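PDB 2Q18: 2-keto-3-deoxy-D-arabinonate dehydratase from Sulfolobus solfataricus, which catalyses the metal-dependent dehydration of 2-dehydro-3-deoxy-D-arabinonate to 2,5-dioxopentanoate, a step in the pentose oxidation route from D-arabinonate to 2-oxoglutarate. Local coordinates for residues A[64-69]-A[127-132]; A[187-192]-A[282-287]. All coordinates share one frame; numbering follows the deposited sequence.

Contact 1: residues A[64-69]-A[127-132]; sequences DIRITK and HGEAIA
Glu-129 reaches across to segment 64-69 and sets one carboxylate oxygen, OE2, between Arg-66 and Thr-68. The Arg-66 chain bends at chi3 (62°), and NH1 forms a salt bridge to Glu-129 OE2 at 2.7 Å, almost straight at 176° and in the guanidinium plane; Glu-129 OE2 accepts this bond through its anti lone pair. Thr-68 OG1 donates to Glu-129 OE2 over 2.7 Å from the syn side, tilted out of the carboxylate plane. A water joining Arg-66 NH2 to Glu-129 OE2 adds a third donor, so the oxygen is firmly gripped and its negative charge probably stabilised. Arginine brings a long chain with a planar donor group, threonine a hydroxyl close to the backbone, and glutamate a second oxygen, OE1, held by the backbone N of Gly-126.

His-127 packs beside this polar cluster. Histidine suits the place by combining an apolar C-H edge, CD2, 3.9 Å from the Ile-67 CG2 methyl, with two polar nitrogens: NE2 meets Leu-57 O and ND1 Ile-283 N. The two backbones are joined through water: one water donates to Ile-67 O and His-127 O, and another links Thr-68 O to His-127 N. Strand 65-67 pairs with strand 2-8; the Glu-129 salt bridge, supplemented by bridging waters, joins these N-terminal strands to the FAH-family fold of the C-terminal region.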
loop_
_atom_site.group_PDB
_atom_site.type_symbol
_atom_site.label_atom_id
_atom_site.label_comp_id
_atom_site.label_asym_id
_atom_site.label_seq_id
_atom_site.Cartn_x
_atom_site.Cartn_y
_atom_site.Cartn_z
ATOM N N ASP A 64 22.027 -11.819 -12.458
ATOM C CA ASP A 64 21.270 -11.525 -11.239
ATOM C C ASP A 64 19.786 -11.923 -11.297
ATOM O O ASP A 64 19.004 -11.540 -10.419
ATOM C CB ASP A 64 21.439 -10.057 -10.820
ATOM C CG ASP A 64 21.009 -9.081 -11.899
ATOM O OD1 ASP A 64 20.755 -9.515 -13.046
ATOM O OD2 ASP A 64 20.932 -7.869 -11.597
ATOM N N ILE A 65 19.405 -12.698 -12.314
ATOM C CA ILE A 65 18.039 -13.226 -12.404
ATOM C C ILE A 65 17.992 -14.746 -12.222
ATOM O O ILE A 65 18.860 -15.470 -12.717
ATOM C CB ILE A 65 17.300 -12.805 -13.714
ATOM C CG1 ILE A 65 17.892 -13.495 -14.951
ATOM C CG2 ILE A 65 17.288 -11.274 -13.865
ATOM C CD1 ILE A 65 17.083 -13.303 -16.233
ATOM N N ARG A 66 16.972 -15.216 -11.512
ATOM C CA ARG A 66 16.781 -16.641 -11.282
ATOM C C ARG A 66 15.323 -17.028 -11.522
ATOM O O ARG A 66 14.408 -16.407 -10.968
ATOM C CB ARG A 66 17.205 -17.009 -9.855
ATOM C CG ARG A 66 17.109 -18.498 -9.545
ATOM C CD ARG A 66 17.536 -18.823 -8.116
ATOM N NE ARG A 66 16.696 -18.195 -7.093
ATOM C CZ ARG A 66 15.492 -18.632 -6.722
ATOM N NH1 ARG A 66 14.946 -19.697 -7.297
ATOM N NH2 ARG A 66 14.822 -17.990 -5.777
ATOM N N ILE A 67 15.112 -18.054 -12.345
ATOM C CA ILE A 67 13.765 -18.548 -12.622
ATOM C C ILE A 67 13.136 -19.108 -11.339
ATOM O O ILE A 67 13.836 -19.617 -10.459
ATOM C CB ILE A 67 13.754 -19.578 -13.796
ATOM C CG1 ILE A 67 12.330 -19.802 -14.323
ATOM C CG2 ILE A 67 14.469 -20.895 -13.396
ATOM C CD1 ILE A 67 12.255 -20.534 -15.662
ATOM N N THR A 68 11.821 -18.970 -11.216
ATOM C CA THR A 68 11.115 -19.436 -10.022
ATOM C C THR A 68 9.711 -19.919 -10.402
ATOM O O THR A 68 9.451 -20.194 -11.579
ATOM C CB THR A 68 11.117 -18.347 -8.897
ATOM O OG1 THR A 68 10.550 -18.885 -7.694
ATOM C CG2 THR A 68 10.358 -17.075 -9.323
ATOM N N LYS A 69 8.822 -20.051 -9.420
ATOM C CA LYS A 69 7.401 -20.306 -9.697
ATOM C C LYS A 69 6.896 -19.230 -10.655
ATOM O O LYS A 69 7.148 -18.049 -10.423
ATOM C CB LYS A 69 6.578 -20.251 -8.405
ATOM C CG LYS A 69 6.844 -21.376 -7.422
ATOM C CD LYS A 69 6.112 -21.141 -6.097
ATOM C CE LYS A 69 6.847 -20.119 -5.233
ATOM N NZ LYS A 69 6.377 -20.127 -3.836
ATOM N N HIS A 127 10.885 -24.340 -10.599
ATOM C CA HIS A 127 12.001 -24.890 -11.357
ATOM C C HIS A 127 13.339 -24.503 -10.726
ATOM O O HIS A 127 13.592 -23.326 -10.459
ATOM C CB HIS A 127 11.912 -24.383 -12.797
ATOM C CG HIS A 127 12.850 -25.058 -13.749
ATOM N ND1 HIS A 127 12.788 -26.406 -14.031
ATOM C CD2 HIS A 127 13.852 -24.560 -14.512
ATOM C CE1 HIS A 127 13.723 -26.712 -14.912
ATOM N NE2 HIS A 127 14.380 -25.608 -15.224
ATOM N N GLY A 128 14.173 -25.504 -10.455
ATOM C CA GLY A 128 15.520 -25.271 -9.932
ATOM C C GLY A 128 15.599 -25.112 -8.426
ATOM O O GLY A 128 16.688 -24.968 -7.870
ATOM N N GLU A 129 14.445 -25.134 -7.762
ATOM C CA GLU A 129 14.391 -25.004 -6.310
ATOM C C GLU A 129 14.133 -26.377 -5.707
ATOM O O GLU A 129 13.672 -27.282 -6.400
ATOM C CB GLU A 129 13.302 -23.997 -5.903
ATOM C CG GLU A 129 13.434 -22.648 -6.630
ATOM C CD GLU A 129 12.295 -21.667 -6.341
ATOM O OE1 GLU A 129 11.208 -22.102 -5.895
ATOM O OE2 GLU A 129 12.495 -20.454 -6.579
ATOM N N ALA A 130 14.425 -26.533 -4.423
ATOM C CA ALA A 130 14.333 -27.839 -3.779
ATOM C C ALA A 130 12.930 -28.196 -3.288
ATOM O O ALA A 130 12.276 -27.395 -2.605
ATOM C CB ALA A 130 15.332 -27.931 -2.626
ATOM N N ILE A 131 12.479 -29.399 -3.647
ATOM C CA ILE A 131 11.342 -30.034 -2.982
ATOM C C ILE A 131 11.858 -30.721 -1.718
ATOM O O ILE A 131 13.075 -30.880 -1.544
ATOM C CB ILE A 131 10.589 -31.041 -3.897
ATOM C CG1 ILE A 131 11.541 -32.109 -4.464
ATOM C CG2 ILE A 131 9.858 -30.299 -5.021
ATOM C CD1 ILE A 131 10.842 -33.280 -5.166
ATOM N N ALA A 132 10.951 -31.121 -0.831
ATOM C CA ALA A 132 11.365 -31.663 0.455
ATOM C C ALA A 132 10.755 -33.023 0.758
ATOM O O ALA A 132 9.683 -33.368 0.252
ATOM C CB ALA A 132 11.067 -30.670 1.582
HETATM O O HOH W 1 15.633 -21.640 -9.905
HETATM O O HOH W 2 12.269 -18.296 -4.451
HETATM O O HOH W 3 8.851 -22.920 -12.033
#

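Contact 2: residues A[187-192]-A[282-287]; sequences CCAFGP and LITPVK
Strands 188-191 and 282-287 run roughly antiparallel, at 146° between their directions, with axes 7.3 Å apart at closest approach; the two backbones are not hydrogen-bonded to each other, and side chains fill the space between them. This is face-to-face packing of two beta layers in the FAH-family fold: strand 188-195 pairs with strands 124-125 and 156-167, whereas strand 280-288 lies between 131-133 and 271-276.

Leu-282 has the largest buried area of any residue here. Its CG stands anti to the backbone N (chi1 174°), and beyond it the two methyls spread over the opposing main chain. CD1 rests 3.7 Å from the carbonyl carbon of Phe-190, and CD2 lies 3.7 Å from Ala-189 O and a little farther from Ala-189 CB. A branched leucine suits this position because its two methyls cover two successive residues at once. Ile-161 touches Leu-282 as well.

Ala-189 points toward strand 282-287, and its small side chain lets the layers come close. Phe-190 turns the other way, sending its ring to Met-162, Pro-70 and Pro-73, so near Leu-282 it contributes backbone. Gly-191 has a positive phi (128°), and at its backbone angles a side chain would run into the carbonyl oxygen of Phe-190. The peptide before Pro-192 is cis, consistent with the corner the chain turns there, and the proline CD sits 4.3 Å from Leu-282 CB.

The packing lies near the metal site: the side chains of Ala-189 and Leu-282 are each about 9 Å from those of the magnesium ligands Asp-164 and Glu-145, respectively. Farther along the strand, Thr-284 turns its methyl to the interface, and CG2 meets Ala-189 CB at 3.8 Å.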
loop_
_atom_site.group_PDB
_atom_site.type_symbol
_atom_site.label_atom_id
_atom_site.label_comp_id
_atom_site.label_asym_id
_atom_site.label_seq_id
_atom_site.Cartn_x
_atom_site.Cartn_y
_atom_site.Cartn_z
ATOM N N CYS A 187 6.310 -29.271 -0.340
ATOM C CA CYS A 187 5.509 -30.450 -0.698
ATOM C C CYS A 187 5.073 -30.435 -2.159
ATOM O O CYS A 187 4.484 -31.403 -2.657
ATOM C CB CYS A 187 4.269 -30.532 0.187
ATOM S SG CYS A 187 3.068 -29.184 -0.101
ATOM N N CYS A 188 5.370 -29.339 -2.844
ATOM C CA CYS A 188 4.765 -29.068 -4.133
ATOM C C CYS A 188 5.694 -28.245 -5.026
ATOM O O CYS A 188 6.274 -27.261 -4.570
ATOM C CB CYS A 188 3.461 -28.292 -3.883
ATOM S SG CYS A 188 2.531 -27.966 -5.328
ATOM N N ALA A 189 5.821 -28.642 -6.295
ATOM C CA ALA A 189 6.613 -27.889 -7.270
ATOM C C ALA A 189 5.880 -27.760 -8.589
ATOM O O ALA A 189 5.176 -28.681 -8.995
ATOM C CB ALA A 189 7.964 -28.553 -7.496
ATOM N N PHE A 190 6.050 -26.628 -9.271
ATOM C CA PHE A 190 5.411 -26.446 -10.575
ATOM C C PHE A 190 6.144 -25.485 -11.499
ATOM O O PHE A 190 6.900 -24.626 -11.053
ATOM C CB PHE A 190 3.922 -26.058 -10.432
ATOM C CG PHE A 190 3.693 -24.651 -9.940
ATOM C CD1 PHE A 190 3.441 -23.619 -10.841
ATOM C CD2 PHE A 190 3.707 -24.367 -8.580
ATOM C CE1 PHE A 190 3.221 -22.311 -10.389
ATOM C CE2 PHE A 190 3.491 -23.064 -8.120
ATOM C CZ PHE A 190 3.250 -22.039 -9.029
ATOM N N GLY A 191 5.887 -25.638 -12.793
ATOM C CA GLY A 191 6.541 -24.850 -13.822
ATOM C C GLY A 191 7.143 -25.749 -14.890
ATOM O O GLY A 191 6.647 -26.857 -15.114
ATOM N N PRO A 192 8.221 -25.287 -15.557
ATOM C CA PRO A 192 8.875 -23.986 -15.360
ATOM C C PRO A 192 8.075 -22.828 -15.954
ATOM O O PRO A 192 8.390 -21.662 -15.699
ATOM C CB PRO A 192 10.217 -24.141 -16.091
ATOM C CG PRO A 192 10.009 -25.233 -17.077
ATOM C CD PRO A 192 8.885 -26.103 -16.593
ATOM N N LEU A 282 10.337 -29.761 -15.770
ATOM C CA LEU A 282 10.478 -29.205 -14.435
ATOM C C LEU A 282 11.542 -29.993 -13.677
ATOM O O LEU A 282 11.450 -31.217 -13.573
ATOM C CB LEU A 282 9.136 -29.277 -13.687
ATOM C CG LEU A 282 9.099 -28.860 -12.211
ATOM C CD1 LEU A 282 9.301 -27.353 -12.061
ATOM C CD2 LEU A 282 7.780 -29.290 -11.571
ATOM N N ILE A 283 12.535 -29.288 -13.141
ATOM C CA ILE A 283 13.666 -29.923 -12.470
ATOM C C ILE A 283 13.831 -29.396 -11.049
ATOM O O ILE A 283 14.003 -28.194 -10.840
ATOM C CB ILE A 283 14.993 -29.722 -13.269
ATOM C CG1 ILE A 283 14.871 -30.310 -14.679
ATOM C CG2 ILE A 283 16.180 -30.329 -12.513
ATOM C CD1 ILE A 283 15.926 -29.806 -15.666
ATOM N N THR A 284 13.784 -30.297 -10.072
ATOM C CA THR A 284 13.937 -29.908 -8.677
ATOM C C THR A 284 14.858 -30.859 -7.908
ATOM O O THR A 284 14.619 -32.074 -7.882
ATOM C CB THR A 284 12.572 -29.849 -7.933
ATOM O OG1 THR A 284 11.983 -31.152 -7.906
ATOM C CG2 THR A 284 11.601 -28.859 -8.599
ATOM N N PRO A 285 15.914 -30.312 -7.276
ATOM C CA PRO A 285 16.673 -31.101 -6.302
ATOM C C PRO A 285 15.825 -31.425 -5.074
ATOM O O PRO A 285 14.785 -30.794 -4.852
ATOM C CB PRO A 285 17.840 -30.184 -5.920
ATOM C CG PRO A 285 17.391 -28.805 -6.286
ATOM C CD PRO A 285 16.469 -28.956 -7.455
ATOM N N VAL A 286 16.268 -32.406 -4.295
ATOM C CA VAL A 286 15.524 -32.876 -3.136
ATOM C C VAL A 286 16.320 -32.593 -1.871
ATOM O O VAL A 286 17.534 -32.801 -1.827
ATOM C CB VAL A 286 15.213 -34.395 -3.245
ATOM C CG1 VAL A 286 14.481 -34.901 -2.008
ATOM C CG2 VAL A 286 14.406 -34.689 -4.496
ATOM N N LYS A 287 15.626 -32.097 -0.854
ATOM C CA LYS A 287 16.202 -31.906 0.464
ATOM C C LYS A 287 15.423 -32.741 1.480
ATOM O O LYS A 287 14.202 -32.608 1.603
ATOM C CB LYS A 287 16.192 -30.418 0.844
ATOM C CG LYS A 287 16.555 -30.114 2.295
ATOM C CD LYS A 287 18.054 -30.267 2.553
ATOM C CE LYS A 287 18.380 -30.202 4.040
ATOM N NZ LYS A 287 19.828 -30.454 4.279
#

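How the contacts relate
Both segments of contact 1 precede those of contact 2 in the sequence, yet the contact centres lie only 8 Å apart. They meet through neighbouring strands 131-133 and 280-288 of the same sheet, where Ile-131 O probably bonds to Lys-287 N at 2.9 Å; in the loop leading in, Gly-128 N probably bonds to Ile-283 O at 2.7 Å. Ile-131 also touches Ala-189, Thr-284 and Val-286, so segment 127-132 adds to the apolar filling between the layers of contact 2. Contact 1, about 14 Å from the chain centre and away from the annotated sites, joins strand 65-67 to the loop before 131-133; contact 2, about 8 Å from that centre, packs nearer the metal site.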